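Local atomic coordinates of endo-1,4-beta-xylanase D (Paenibacillus polymyxa, PDB entry 1W0N), a protein that probably binds xylan in a calcium-dependent way through this carbohydrate-binding module, which is carried by an enzyme that hydrolyses the internal beta-1,4 bonds of xylan. Residues S31-G36 with K90-Q95; D35-Y40 with D44-S49; V73-G78 with G83-T88; L111-D116 with W120-D125. One frame throughout, in Å; residues are numbered along the deposited sequence. Where two conformers were deposited one is given.

Contact 1: residues S31-G36 with K90-Q95; sequences SAPFDG and KTPTVQ. With CA (calcium ion), chain B.
The ring of Phe34 meets Pro92 at its edge and carries Pro33 on one face. Pro33 CG, from the residue just before it, sits 4.0 Å above the plane of the Phe34 ring, displaced toward the rim. At the edge, Pro92 offers the CB and CG corner of its ring: CG lies 3.7 Å from both CD2 and CE2 of Phe34, and CB is 3.8 Å from CE2 of Phe34, so one ring bond of the proline runs against one bond of the phenyl rim. Phe34 CG stands between its own backbone N and carbonyl carbon (chi1 38°), which turns the ring back under Pro33. The two prolines meet more loosely, with Pro33 CB 4.3 Å from Pro92 CG; a cis peptide precedes Pro33. The interface is small and wholly apolar. Directly after Phe34 in the chain, Asp35 O binds the calcium ion at 2.3 Å, in a site shared with Glu16, Glu18 and Asp125. The contact thus joins the loop between strands 28-30 and 36-39 to the lead-in of strand 93-101; Arg62 of strand 56-65 touches both Phe34 and Pro92, and Tyr123 of strand 122-130 packs on Pro33 and Phe34.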
loop_
_atom_site.group_PDB
_atom_site.type_symbol
_atom_site.label_atom_id
_atom_site.label_comp_id
_atom_site.label_asym_id
_atom_site.label_seq_id
_atom_site.Cartn_x
_atom_site.Cartn_y
_atom_site.Cartn_z
ATOM N N SER A 31 8.436 -1.008 13.366
ATOM C CA SER A 31 9.808 -0.577 13.205
ATOM C C SER A 31 10.659 -1.592 12.457
ATOM O O SER A 31 11.719 -1.209 11.953
ATOM C CB SER A 31 10.428 -0.324 14.582
ATOM O OG SER A 31 10.249 -1.430 15.429
ATOM N N ALA A 32 10.223 -2.839 12.362
ATOM C CA ALA A 32 10.904 -3.885 11.603
ATOM C C ALA A 32 9.878 -4.505 10.657
ATOM O O ALA A 32 8.724 -4.698 11.028
ATOM C CB ALA A 32 11.479 -4.946 12.523
ATOM N N PRO A 33 10.300 -4.818 9.416
ATOM C CA PRO A 33 11.645 -4.692 8.865
ATOM C C PRO A 33 11.996 -3.287 8.326
ATOM O O PRO A 33 13.005 -3.124 7.655
ATOM C CB PRO A 33 11.649 -5.715 7.728
ATOM C CG PRO A 33 10.218 -5.690 7.220
ATOM C CD PRO A 33 9.385 -5.500 8.480
ATOM N N PHE A 34 11.152 -2.303 8.657
ATOM C CA PHE A 34 11.401 -0.894 8.383
ATOM C C PHE A 34 10.366 -0.142 9.216
ATOM O O PHE A 34 9.436 -0.728 9.763
ATOM C CB PHE A 34 11.298 -0.550 6.878
ATOM C CG PHE A 34 10.193 -1.288 6.164
ATOM C CD1 PHE A 34 8.861 -1.122 6.551
ATOM C CD2 PHE A 34 10.477 -2.168 5.140
ATOM C CE1 PHE A 34 7.845 -1.831 5.922
ATOM C CE2 PHE A 34 9.456 -2.865 4.489
ATOM C CZ PHE A 34 8.149 -2.710 4.898
ATOM N N ASP A 35 10.532 1.188 9.293
ATOM C CA ASP A 35 9.484 2.023 9.857
ATOM C C ASP A 35 8.328 2.073 8.857
ATOM O O ASP A 35 8.516 2.424 7.687
ATOM C CB ASP A 35 10.015 3.405 10.181
ATOM C CG ASP A 35 11.101 3.324 11.244
ATOM O OD1 ASP A 35 10.799 2.807 12.339
ATOM O OD2 ASP A 35 12.265 3.648 11.006
ATOM N N GLY A 36 7.153 1.672 9.299
ATOM C CA GLY A 36 6.030 1.531 8.390
ATOM C C GLY A 36 4.811 1.092 9.144
ATOM O O GLY A 36 4.657 1.399 10.337
ATOM N N LYS A 90 10.594 -12.269 2.993
ATOM C CA LYS A 90 10.816 -11.395 4.152
ATOM C C LYS A 90 11.640 -10.151 3.807
ATOM O O LYS A 90 11.615 -9.178 4.558
ATOM C CB LYS A 90 11.494 -12.200 5.248
ATOM C CG LYS A 90 10.641 -13.368 5.748
ATOM C CD LYS A 90 11.390 -14.252 6.745
ATOM C CE LYS A 90 11.373 -13.681 8.046
ATOM N NZ LYS A 90 9.988 -13.615 8.560
ATOM N N THR A 91 12.378 -10.174 2.706
ATOM C CA THR A 91 13.234 -9.049 2.364
ATOM C C THR A 91 12.425 -7.987 1.639
ATOM O O THR A 91 11.755 -8.304 0.634
ATOM C CB THR A 91 14.408 -9.529 1.528
ATOM O OG1 THR A 91 15.150 -10.439 2.348
ATOM C CG2 THR A 91 15.329 -8.385 1.144
ATOM N N PRO A 92 12.472 -6.737 2.085
ATOM C CA PRO A 92 11.723 -5.687 1.389
ATOM C C PRO A 92 12.123 -5.536 -0.073
ATOM O O PRO A 92 13.303 -5.609 -0.420
ATOM C CB PRO A 92 12.063 -4.413 2.172
ATOM C CG PRO A 92 12.420 -4.923 3.562
ATOM C CD PRO A 92 13.145 -6.220 3.297
ATOM N N THR A 93 11.123 -5.258 -0.906
ATOM C CA THR A 93 11.348 -4.854 -2.277
ATOM C C THR A 93 10.418 -3.699 -2.624
ATOM O O THR A 93 9.415 -3.465 -1.965
ATOM C CB THR A 93 11.112 -5.975 -3.307
ATOM O OG1 THR A 93 9.716 -6.303 -3.365
ATOM C CG2 THR A 93 11.889 -7.263 -3.001
ATOM N N VAL A 94 10.782 -3.006 -3.720
ATOM C CA VAL A 94 9.925 -2.006 -4.307
ATOM C C VAL A 94 9.132 -2.678 -5.439
ATOM O O VAL A 94 9.715 -3.223 -6.385
ATOM C CB VAL A 94 10.732 -0.805 -4.837
ATOM C CG1 VAL A 94 9.836 0.176 -5.578
ATOM C CG2 VAL A 94 11.473 -0.100 -3.700
ATOM N N GLN A 95 7.814 -2.636 -5.318
ATOM C CA GLN A 95 6.900 -3.168 -6.319
ATOM C C GLN A 95 6.184 -1.997 -6.980
ATOM O O GLN A 95 6.013 -0.941 -6.379
ATOM C CB GLN A 95 5.921 -4.138 -5.662
ATOM C CG GLN A 95 6.611 -5.366 -5.082
ATOM C CD GLN A 95 7.189 -6.284 -6.141
ATOM O OE1 GLN A 95 6.581 -6.466 -7.221
ATOM N NE2 GLN A 95 8.309 -6.894 -5.848
HETATM CA CA CA B . 8.405 4.178 6.154
HETATM O O HOH W 1 10.729 4.671 6.595
#

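Contact 2: residues D35-Y40 with D44-S49; sequences DGVALY and DYVSYS. With MG (magnesium ion), chain C; CA (calcium ion), chain B.
Asp44, just before strand 45-52, grips the end of strand 36-39: its OD2 accepts the backbone N-H of Tyr40 at 2.8 Å, with an N-H...O angle of 156°, through the anti lone pair. OD2 also lies at the edge of the Tyr40 ring, 3.7 Å from Tyr40 CD2, and the carboxylate plane stands 78° from the ring. With CG of Asp44 anti to its carbonyl carbon (chi1 -73°), the carboxylate reaches back to the turn, where OD2 takes a second N-H from Ala41 and OD1 that of Tyr26. The two OD2 bonds hold the backbone at Tyr40 and Ala41, and Tyr40 O coordinates the magnesium ion at 2.1 Å together with Asp121 and four waters. On Tyr45 the backbone makes the contact, its N lying 3.8 Å from Leu39 CD2; this methyl also rests 4.0 Å from Asp44 CB. Val46 then presses CG1 against the isopropyl group of Val37, 3.5 Å from Val37 CG1, the two side chains sliding past each other in opposite directions. Beyond Val46 the segments part. The valines and Leu39 are interior residues between the two sheets of the beta-sandwich: strand 36-39 pairs with 28-30 and 122-130, strand 45-52 with 21-23 and 107-113, and Ile22 and Leu111 also touch Val46.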
loop_
_atom_site.group_PDB
_atom_site.type_symbol
_atom_site.label_atom_id
_atom_site.label_comp_id
_atom_site.label_asym_id
_atom_site.label_seq_id
_atom_site.Cartn_x
_atom_site.Cartn_y
_atom_site.Cartn_z
ATOM N N ASP A 35 10.532 1.188 9.293
ATOM C CA ASP A 35 9.484 2.023 9.857
ATOM C C ASP A 35 8.328 2.073 8.857
ATOM O O ASP A 35 8.516 2.424 7.687
ATOM C CB ASP A 35 10.015 3.405 10.181
ATOM C CG ASP A 35 11.101 3.324 11.244
ATOM O OD1 ASP A 35 10.799 2.807 12.339
ATOM O OD2 ASP A 35 12.265 3.648 11.006
ATOM N N GLY A 36 7.153 1.672 9.299
ATOM C CA GLY A 36 6.030 1.531 8.390
ATOM C C GLY A 36 4.811 1.092 9.144
ATOM O O GLY A 36 4.657 1.399 10.337
ATOM N N VAL A 37 3.921 0.368 8.457
ATOM C CA VAL A 37 2.701 -0.143 9.039
ATOM C C VAL A 37 2.537 -1.593 8.599
ATOM O O VAL A 37 2.834 -1.932 7.441
ATOM C CB VAL A 37 1.468 0.704 8.637
ATOM C CG1 VAL A 37 0.177 0.138 9.216
ATOM C CG2 VAL A 37 1.659 2.144 9.087
ATOM N N ALA A 38 2.021 -2.432 9.505
ATOM C CA ALA A 38 1.661 -3.804 9.177
ATOM C C ALA A 38 0.153 -3.928 9.004
ATOM O O ALA A 38 -0.642 -3.344 9.763
ATOM C CB ALA A 38 2.105 -4.749 10.280
ATOM N N LEU A 39 -0.217 -4.750 8.020
ATOM C CA LEU A 39 -1.595 -5.106 7.688
ATOM C C LEU A 39 -1.728 -6.621 7.836
ATOM O O LEU A 39 -0.937 -7.375 7.237
ATOM C CB LEU A 39 -1.908 -4.706 6.248
ATOM C CG LEU A 39 -1.648 -3.244 5.882
ATOM C CD1 LEU A 39 -1.818 -3.051 4.388
ATOM C CD2 LEU A 39 -2.542 -2.298 6.660
ATOM N N TYR A 40 -2.696 -7.060 8.628
ATOM C CA TYR A 40 -2.784 -8.462 9.036
ATOM C C TYR A 40 -4.055 -9.176 8.616
ATOM O O TYR A 40 -4.079 -10.417 8.504
ATOM C CB TYR A 40 -2.709 -8.599 10.564
ATOM C CG TYR A 40 -1.520 -7.928 11.221
ATOM C CD1 TYR A 40 -0.338 -8.619 11.462
ATOM C CD2 TYR A 40 -1.599 -6.614 11.665
ATOM C CE1 TYR A 40 0.717 -8.019 12.136
ATOM C CE2 TYR A 40 -0.552 -6.006 12.346
ATOM C CZ TYR A 40 0.601 -6.718 12.581
ATOM O OH TYR A 40 1.643 -6.134 13.277
ATOM N N ASP A 44 -8.024 -4.192 7.954
ATOM C CA ASP A 44 -6.862 -3.363 8.165
ATOM C C ASP A 44 -6.603 -2.479 6.957
ATOM O O ASP A 44 -6.787 -2.910 5.817
ATOM C CB ASP A 44 -5.617 -4.230 8.427
ATOM C CG ASP A 44 -5.616 -4.890 9.800
ATOM O OD1 ASP A 44 -6.372 -4.435 10.707
ATOM O OD2 ASP A 44 -4.824 -5.853 9.975
ATOM N N TYR A 45 -6.155 -1.258 7.172
ATOM C CA TYR A 45 -5.788 -0.389 6.050
ATOM C C TYR A 45 -4.891 0.731 6.524
ATOM O O TYR A 45 -4.840 1.058 7.708
ATOM C CB TYR A 45 -7.053 0.212 5.369
ATOM C CG TYR A 45 -7.830 1.175 6.250
ATOM C CD1 TYR A 45 -8.839 0.742 7.089
ATOM C CD2 TYR A 45 -7.518 2.523 6.240
ATOM C CE1 TYR A 45 -9.543 1.638 7.897
ATOM C CE2 TYR A 45 -8.195 3.421 7.047
ATOM C CZ TYR A 45 -9.230 3.002 7.872
ATOM O OH TYR A 45 -9.905 3.868 8.650
ATOM N N VAL A 46 -4.208 1.353 5.537
ATOM C CA VAL A 46 -3.677 2.700 5.696
ATOM C C VAL A 46 -4.264 3.571 4.602
ATOM O O VAL A 46 -4.506 3.094 3.481
ATOM C CB VAL A 46 -2.126 2.784 5.645
ATOM C CG1 VAL A 46 -1.534 2.125 6.878
ATOM C CG2 VAL A 46 -1.555 2.167 4.380
ATOM N N SER A 47 -4.502 4.845 4.903
ATOM C CA SER A 47 -5.066 5.737 3.908
ATOM C C SER A 47 -4.676 7.175 4.147
ATOM O O SER A 47 -4.354 7.580 5.264
ATOM C CB SER A 47 -6.576 5.628 3.858
ATOM O OG SER A 47 -7.160 6.105 5.042
ATOM N N TYR A 48 -4.739 7.972 3.081
ATOM C CA TYR A 48 -4.579 9.411 3.188
ATOM C C TYR A 48 -5.182 10.025 1.928
ATOM O O TYR A 48 -5.492 9.335 0.964
ATOM C CB TYR A 48 -3.099 9.815 3.372
ATOM C CG TYR A 48 -2.299 9.789 2.118
ATOM C CD1 TYR A 48 -1.852 8.598 1.552
ATOM C CD2 TYR A 48 -2.046 10.979 1.437
ATOM C CE1 TYR A 48 -1.167 8.608 0.340
ATOM C CE2 TYR A 48 -1.364 10.995 0.240
ATOM C CZ TYR A 48 -0.929 9.805 -0.321
ATOM O OH TYR A 48 -0.253 9.777 -1.503
ATOM N N SER A 49 -5.358 11.354 1.939
ATOM C CA SER A 49 -5.905 12.058 0.799
ATOM C C SER A 49 -4.798 12.699 -0.014
ATOM O O SER A 49 -3.971 13.431 0.523
ATOM C CB SER A 49 -6.873 13.147 1.270
ATOM O OG SER A 49 -7.982 12.577 1.875
HETATM MG MG MG C . -2.979 -12.152 8.275
HETATM CA CA CA B . 8.405 4.178 6.154
HETATM O O HOH W 1 10.729 4.671 6.595
HETATM O O HOH W 2 -2.379 -12.287 10.263
HETATM O O HOH W 3 -4.712 -13.181 8.671
HETATM O O HOH W 4 -2.028 -13.997 7.906
HETATM O O HOH W 5 -3.298 -12.108 6.241
#

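Contact 3: residues V73-G78 with G83-T88; sequences VDLVIG and GSFNFT
A beta hairpin forms one margin of the five-stranded sheet of this beta-sandwich module: strand 80-88, outermost in that sheet, turns back along strand 70-77, and three backbone bonds join the two here. Val73 and Phe85 are an antiparallel hydrogen-bonded pair, with Val73 N to Phe85 O at 2.9 Å and Phe85 N to Val73 O at 2.8 Å. Leu75 N adds a nearly straight bond of 2.9 Å to Gly83 O, its N-H...O angle 177°. Between them Asp74 and Ser84 form a non-hydrogen-bonded pair with CA atoms 4.2 Å apart, and the same Val73 O receives a CA-H...O contact from Ser84.

Side chains alternate between the two faces. On the outer face Asp74 and Ser84 lie side by side, and Asp74 OD1 hydrogen-bonds to OG1 of Thr114, just past the end of strand 107-113. In the Ser84 conformer given, one of two, Asp74 OD1 lies 3.5 Å from Ser84 CB, and Ser84 OG also bonds to Thr114 OG1, though less certainly. Val73, Leu75 and Phe85 point inward, where Leu97 and Val61 of the opposing sheet touch Phe85. The Phe85 ring slants past Leu75, its CE2 being 3.9 Å from Leu75 CB. CG2 of Val73, placed beside its backbone N because CG1 is anti to that N (chi1 178°), lies 4.0 Å from CE2 of Phe87, at the edge of that ring.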
loop_
_atom_site.group_PDB
_atom_site.type_symbol
_atom_site.label_atom_id
_atom_site.label_comp_id
_atom_site.label_asym_id
_atom_site.label_seq_id
_atom_site.Cartn_x
_atom_site.Cartn_y
_atom_site.Cartn_z
ATOM N N VAL A 73 -1.171 -6.719 -1.491
ATOM C CA VAL A 73 -1.729 -5.463 -1.025
ATOM C C VAL A 73 -2.453 -4.758 -2.173
ATOM O O VAL A 73 -1.814 -4.407 -3.168
ATOM C CB VAL A 73 -0.611 -4.553 -0.470
ATOM C CG1 VAL A 73 -1.163 -3.219 -0.009
ATOM C CG2 VAL A 73 0.137 -5.240 0.667
ATOM N N ASP A 74 -3.756 -4.550 -2.016
ATOM C CA ASP A 74 -4.521 -3.757 -2.973
ATOM C C ASP A 74 -4.221 -2.271 -2.814
ATOM O O ASP A 74 -4.102 -1.763 -1.691
ATOM C CB ASP A 74 -6.015 -3.931 -2.736
ATOM C CG ASP A 74 -6.590 -5.237 -3.264
ATOM O OD1 ASP A 74 -5.923 -5.928 -4.023
ATOM O OD2 ASP A 74 -7.754 -5.569 -2.926
ATOM N N LEU A 75 -4.141 -1.596 -3.954
ATOM C CA LEU A 75 -4.108 -0.146 -4.015
ATOM C C LEU A 75 -5.467 0.346 -4.479
ATOM O O LEU A 75 -5.947 -0.044 -5.546
ATOM C CB LEU A 75 -3.031 0.320 -4.985
ATOM C CG LEU A 75 -2.961 1.816 -5.246
ATOM C CD1 LEU A 75 -2.671 2.598 -3.975
ATOM C CD2 LEU A 75 -1.923 2.119 -6.319
ATOM N N VAL A 76 -6.072 1.204 -3.659
ATOM C CA VAL A 76 -7.389 1.759 -3.923
ATOM C C VAL A 76 -7.197 3.270 -4.085
ATOM O O VAL A 76 -6.637 3.930 -3.212
ATOM C CB VAL A 76 -8.363 1.432 -2.819
ATOM C CG1 VAL A 76 -9.787 1.725 -3.253
ATOM C CG2 VAL A 76 -8.218 -0.036 -2.369
ATOM N N ILE A 77 -7.625 3.815 -5.222
ATOM C CA ILE A 77 -7.552 5.266 -5.469
ATOM C C ILE A 77 -8.960 5.731 -5.751
ATOM O O ILE A 77 -9.601 5.279 -6.706
ATOM C CB ILE A 77 -6.628 5.604 -6.669
ATOM C CG1 ILE A 77 -5.209 5.083 -6.428
ATOM C CG2 ILE A 77 -6.627 7.121 -6.911
ATOM C CD1 ILE A 77 -4.262 5.317 -7.587
ATOM N N GLY A 78 -9.466 6.645 -4.936
ATOM C CA GLY A 78 -10.803 7.131 -5.117
ATOM C C GLY A 78 -11.841 6.045 -5.102
ATOM O O GLY A 78 -12.812 6.133 -5.860
ATOM N N GLY A 83 -5.123 -2.118 -8.696
ATOM C CA GLY A 83 -4.156 -3.184 -8.860
ATOM C C GLY A 83 -3.705 -3.652 -7.482
ATOM O O GLY A 83 -4.144 -3.126 -6.466
ATOM N N SER A 84 -2.835 -4.668 -7.487
ATOM C CA SER A 84 -2.311 -5.223 -6.263
ATOM C C SER A 84 -0.808 -5.418 -6.343
ATOM O O SER A 84 -0.309 -5.956 -7.311
ATOM C CB SER A 84 -2.992 -6.570 -5.874
ATOM O OG SER A 84 -2.285 -7.558 -5.207
ATOM N N PHE A 85 -0.117 -5.078 -5.277
ATOM C CA PHE A 85 1.300 -5.310 -5.135
ATOM C C PHE A 85 1.534 -6.673 -4.480
ATOM O O PHE A 85 0.869 -7.036 -3.518
ATOM C CB PHE A 85 1.922 -4.250 -4.220
ATOM C CG PHE A 85 1.776 -2.842 -4.739
ATOM C CD1 PHE A 85 2.600 -2.359 -5.742
ATOM C CD2 PHE A 85 0.859 -1.983 -4.154
ATOM C CE1 PHE A 85 2.499 -1.057 -6.211
ATOM C CE2 PHE A 85 0.754 -0.677 -4.614
ATOM C CZ PHE A 85 1.561 -0.215 -5.644
ATOM N N ASN A 86 2.512 -7.401 -5.018
ATOM C CA ASN A 86 2.908 -8.707 -4.510
ATOM C C ASN A 86 4.240 -8.571 -3.786
ATOM O O ASN A 86 5.253 -8.256 -4.421
ATOM C CB ASN A 86 3.046 -9.652 -5.704
ATOM C CG ASN A 86 3.471 -11.053 -5.330
ATOM O OD1 ASN A 86 3.049 -12.020 -6.050
ATOM N ND2 ASN A 86 4.275 -11.212 -4.374
ATOM N N PHE A 87 4.209 -8.777 -2.461
ATOM C CA PHE A 87 5.438 -8.848 -1.673
ATOM C C PHE A 87 5.604 -10.291 -1.218
ATOM O O PHE A 87 4.904 -10.762 -0.317
ATOM C CB PHE A 87 5.372 -7.917 -0.448
ATOM C CG PHE A 87 5.157 -6.487 -0.856
ATOM C CD1 PHE A 87 6.176 -5.767 -1.456
ATOM C CD2 PHE A 87 3.926 -5.878 -0.670
ATOM C CE1 PHE A 87 5.979 -4.454 -1.885
ATOM C CE2 PHE A 87 3.721 -4.556 -1.086
ATOM C CZ PHE A 87 4.737 -3.860 -1.706
ATOM N N THR A 88 6.522 -10.998 -1.878
ATOM C CA THR A 88 6.840 -12.372 -1.514
ATOM C C THR A 88 8.194 -12.390 -0.829
ATOM O O THR A 88 9.175 -11.840 -1.328
ATOM C CB THR A 88 6.822 -13.267 -2.761
ATOM O OG1 THR A 88 5.485 -13.361 -3.266
ATOM C CG2 THR A 88 7.238 -14.697 -2.433
#

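Contact 4: residues L111-D116 with W120-D125; sequences LALTSD and WDAYVD. With CA (calcium ion), chain B; MG (magnesium ion), chain C.
Leu113 and Leu111 both carry CG anti to their carbonyl carbons (chi1 -68° and -66°), which extends their branches from strand 107-113 across the beta-sandwich toward strand 122-130. The segments run nearly antiparallel but in different sheets, so the direct contacts are made chiefly by side chains. CD2 of Leu113 reaches Ala122 CB at 3.7 Å. In the Val124 conformer given, one of two, Leu111 CD1 lies 3.8 Å from Val124 CG1, the side chains crossing at a slant. Leu39 also packs on Leu113 and Val124, and Val73 on Leu111 and Ala122, so the leucines lie within a wider hydrophobic core.

Metal sites lie at both ends of segment 120-125. Asp125 binds the calcium ion twice, through its backbone O and through OD1 at 2.3 Å, while its OD2 forms a salt bridge with Arg62; Glu16, Glu18 and Asp35 complete the protein ligands. At the other end, Asp121 OD1 binds the magnesium ion at 2.0 Å beside Tyr40 O. Segment 111-116 reaches that metal's water shell: water 5 lies 2.9 Å from Asp116 O and can donate to it, though other acceptors compete for its protons. Water 2, also on the magnesium ion, donates to Asp121 OD2 at 2.7 Å.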
loop_
_atom_site.group_PDB
_atom_site.type_symbol
_atom_site.label_atom_id
_atom_site.label_comp_id
_atom_site.label_asym_id
_atom_site.label_seq_id
_atom_site.Cartn_x
_atom_site.Cartn_y
_atom_site.Cartn_z
ATOM N N LEU A 111 -4.250 1.506 1.060
ATOM C CA LEU A 111 -3.613 0.204 0.900
ATOM C C LEU A 111 -4.261 -0.749 1.900
ATOM O O LEU A 111 -4.435 -0.421 3.090
ATOM C CB LEU A 111 -2.107 0.309 1.161
ATOM C CG LEU A 111 -1.328 1.154 0.149
ATOM C CD1 LEU A 111 0.054 1.524 0.696
ATOM C CD2 LEU A 111 -1.163 0.446 -1.188
ATOM N N ALA A 112 -4.615 -1.947 1.447
ATOM C CA ALA A 112 -5.256 -2.982 2.295
ATOM C C ALA A 112 -4.889 -4.324 1.753
ATOM O O ALA A 112 -4.617 -4.469 0.569
ATOM C CB ALA A 112 -6.761 -2.825 2.302
ATOM N N LEU A 113 -4.874 -5.391 2.551
ATOM C CA LEU A 113 -4.631 -6.730 2.023
ATOM C C LEU A 113 -5.656 -7.097 0.966
ATOM O O LEU A 113 -6.849 -6.815 1.115
ATOM C CB LEU A 113 -4.648 -7.771 3.131
ATOM C CG LEU A 113 -3.521 -7.719 4.152
ATOM C CD1 LEU A 113 -3.705 -8.767 5.207
ATOM C CD2 LEU A 113 -2.183 -7.856 3.545
ATOM N N THR A 114 -5.209 -7.784 -0.080
ATOM C CA THR A 114 -6.085 -8.262 -1.124
ATOM C C THR A 114 -7.111 -9.320 -0.594
ATOM O O THR A 114 -8.236 -9.364 -1.031
ATOM C CB THR A 114 -5.168 -8.764 -2.306
ATOM O OG1 THR A 114 -4.278 -7.772 -2.752
ATOM C CG2 THR A 114 -5.908 -9.261 -3.482
ATOM N N SER A 115 -6.634 -10.187 0.263
ATOM C CA SER A 115 -7.370 -11.269 1.017
ATOM C C SER A 115 -7.164 -11.160 2.645
ATOM O O SER A 115 -6.423 -10.381 3.148
ATOM C CB SER A 115 -6.912 -12.731 0.706
ATOM O OG SER A 115 -5.719 -13.007 1.401
ATOM N N ASP A 116 -7.899 -11.988 3.377
ATOM C CA ASP A 116 -7.713 -12.262 4.799
ATOM C C ASP A 116 -6.856 -13.563 4.946
ATOM O O ASP A 116 -5.696 -13.537 5.463
ATOM C CB ASP A 116 -9.140 -12.512 5.218
ATOM C CG ASP A 116 -9.385 -12.267 6.659
ATOM O OD1 ASP A 116 -10.240 -12.966 7.264
ATOM O OD2 ASP A 116 -8.867 -11.390 7.271
ATOM N N TRP A 120 -0.172 -14.012 3.480
ATOM C CA TRP A 120 0.518 -13.631 4.684
ATOM C C TRP A 120 0.261 -12.147 4.949
ATOM O O TRP A 120 -0.546 -11.493 4.308
ATOM C CB TRP A 120 1.994 -13.987 4.537
ATOM C CG TRP A 120 2.215 -15.462 4.474
ATOM C CD1 TRP A 120 2.609 -16.181 3.404
ATOM C CD2 TRP A 120 2.015 -16.389 5.546
ATOM N NE1 TRP A 120 2.688 -17.501 3.730
ATOM C CE2 TRP A 120 2.314 -17.659 5.041
ATOM C CE3 TRP A 120 1.610 -16.265 6.883
ATOM C CZ2 TRP A 120 2.235 -18.826 5.839
ATOM C CZ3 TRP A 120 1.523 -17.403 7.649
ATOM C CH2 TRP A 120 1.836 -18.667 7.124
ATOM N N ASP A 121 0.935 -11.630 5.956
ATOM C CA ASP A 121 0.745 -10.252 6.359
ATOM C C ASP A 121 1.723 -9.366 5.621
ATOM O O ASP A 121 2.811 -9.801 5.238
ATOM C CB ASP A 121 0.887 -10.160 7.865
ATOM C CG ASP A 121 -0.131 -11.040 8.556
ATOM O OD1 ASP A 121 -1.260 -11.117 8.006
ATOM O OD2 ASP A 121 0.167 -11.640 9.617
ATOM N N ALA A 122 1.293 -8.124 5.378
ATOM C CA ALA A 122 2.103 -7.185 4.619
ATOM C C ALA A 122 2.667 -6.102 5.516
ATOM O O ALA A 122 1.951 -5.500 6.324
ATOM C CB ALA A 122 1.301 -6.531 3.516
ATOM N N TYR A 123 3.939 -5.831 5.326
ATOM C CA TYR A 123 4.600 -4.685 5.909
ATOM C C TYR A 123 4.742 -3.649 4.805
ATOM O O TYR A 123 5.240 -3.974 3.712
ATOM C CB TYR A 123 5.963 -5.109 6.432
ATOM C CG TYR A 123 5.941 -6.264 7.412
ATOM C CD1 TYR A 123 5.034 -6.317 8.457
ATOM C CD2 TYR A 123 6.880 -7.281 7.318
ATOM C CE1 TYR A 123 5.047 -7.361 9.379
ATOM C CE2 TYR A 123 6.923 -8.313 8.243
ATOM C CZ TYR A 123 6.005 -8.347 9.275
ATOM O OH TYR A 123 6.041 -9.357 10.204
ATOM N N VAL A 124 4.365 -2.405 5.122
ATOM C CA VAL A 124 4.333 -1.340 4.117
ATOM C C VAL A 124 5.231 -0.229 4.615
ATOM O O VAL A 124 5.064 0.243 5.759
ATOM C CB VAL A 124 2.870 -0.831 3.968
ATOM C CG1 VAL A 124 2.798 0.216 2.910
ATOM C CG2 VAL A 124 1.932 -1.976 3.565
ATOM N N ASP A 125 6.173 0.185 3.777
ATOM C CA ASP A 125 7.143 1.216 4.171
ATOM C C ASP A 125 6.681 2.608 3.716
ATOM O O ASP A 125 6.571 3.536 4.527
ATOM C CB ASP A 125 8.502 0.834 3.575
ATOM C CG ASP A 125 9.645 1.743 3.975
ATOM O OD1 ASP A 125 9.405 2.721 4.707
ATOM O OD2 ASP A 125 10.792 1.486 3.537
HETATM CA CA CA B . 8.405 4.178 6.154
HETATM MG MG MG C . -2.979 -12.152 8.275
HETATM O O HOH W 3 -4.712 -13.181 8.671
HETATM O O HOH W 5 -3.298 -12.108 6.241
HETATM O O HOH W 2 -2.379 -12.287 10.263
HETATM O O HOH W 1 10.729 4.671 6.595
HETATM O O HOH W 4 -2.028 -13.997 7.906
#

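Overall arrangement
Contacts 2 and 4 are the buried ones, each spanning the two sheets of the sandwich, and they use neighbouring strands: 36-39 lies beside 122-130 in one sheet, 45-52 beside 107-113 in the other. Each supplies ligands to both metals. Contact 3 works within a sheet, by backbone pairing, and is partly buried: its Val73, Leu75 and Phe85 face the core, its Asp74 and Ser84 are more exposed. It meets contact 4 where Asp74 N lies 2.7 Å from Ala112 O. Contact 1 is more peripheral, its centre about 12 Å from the centre of the chain, and purely apolar across its interface; it shares Asp35 with contact 2, and its Gln95 packs on Phe85 and Phe87 of contact 3.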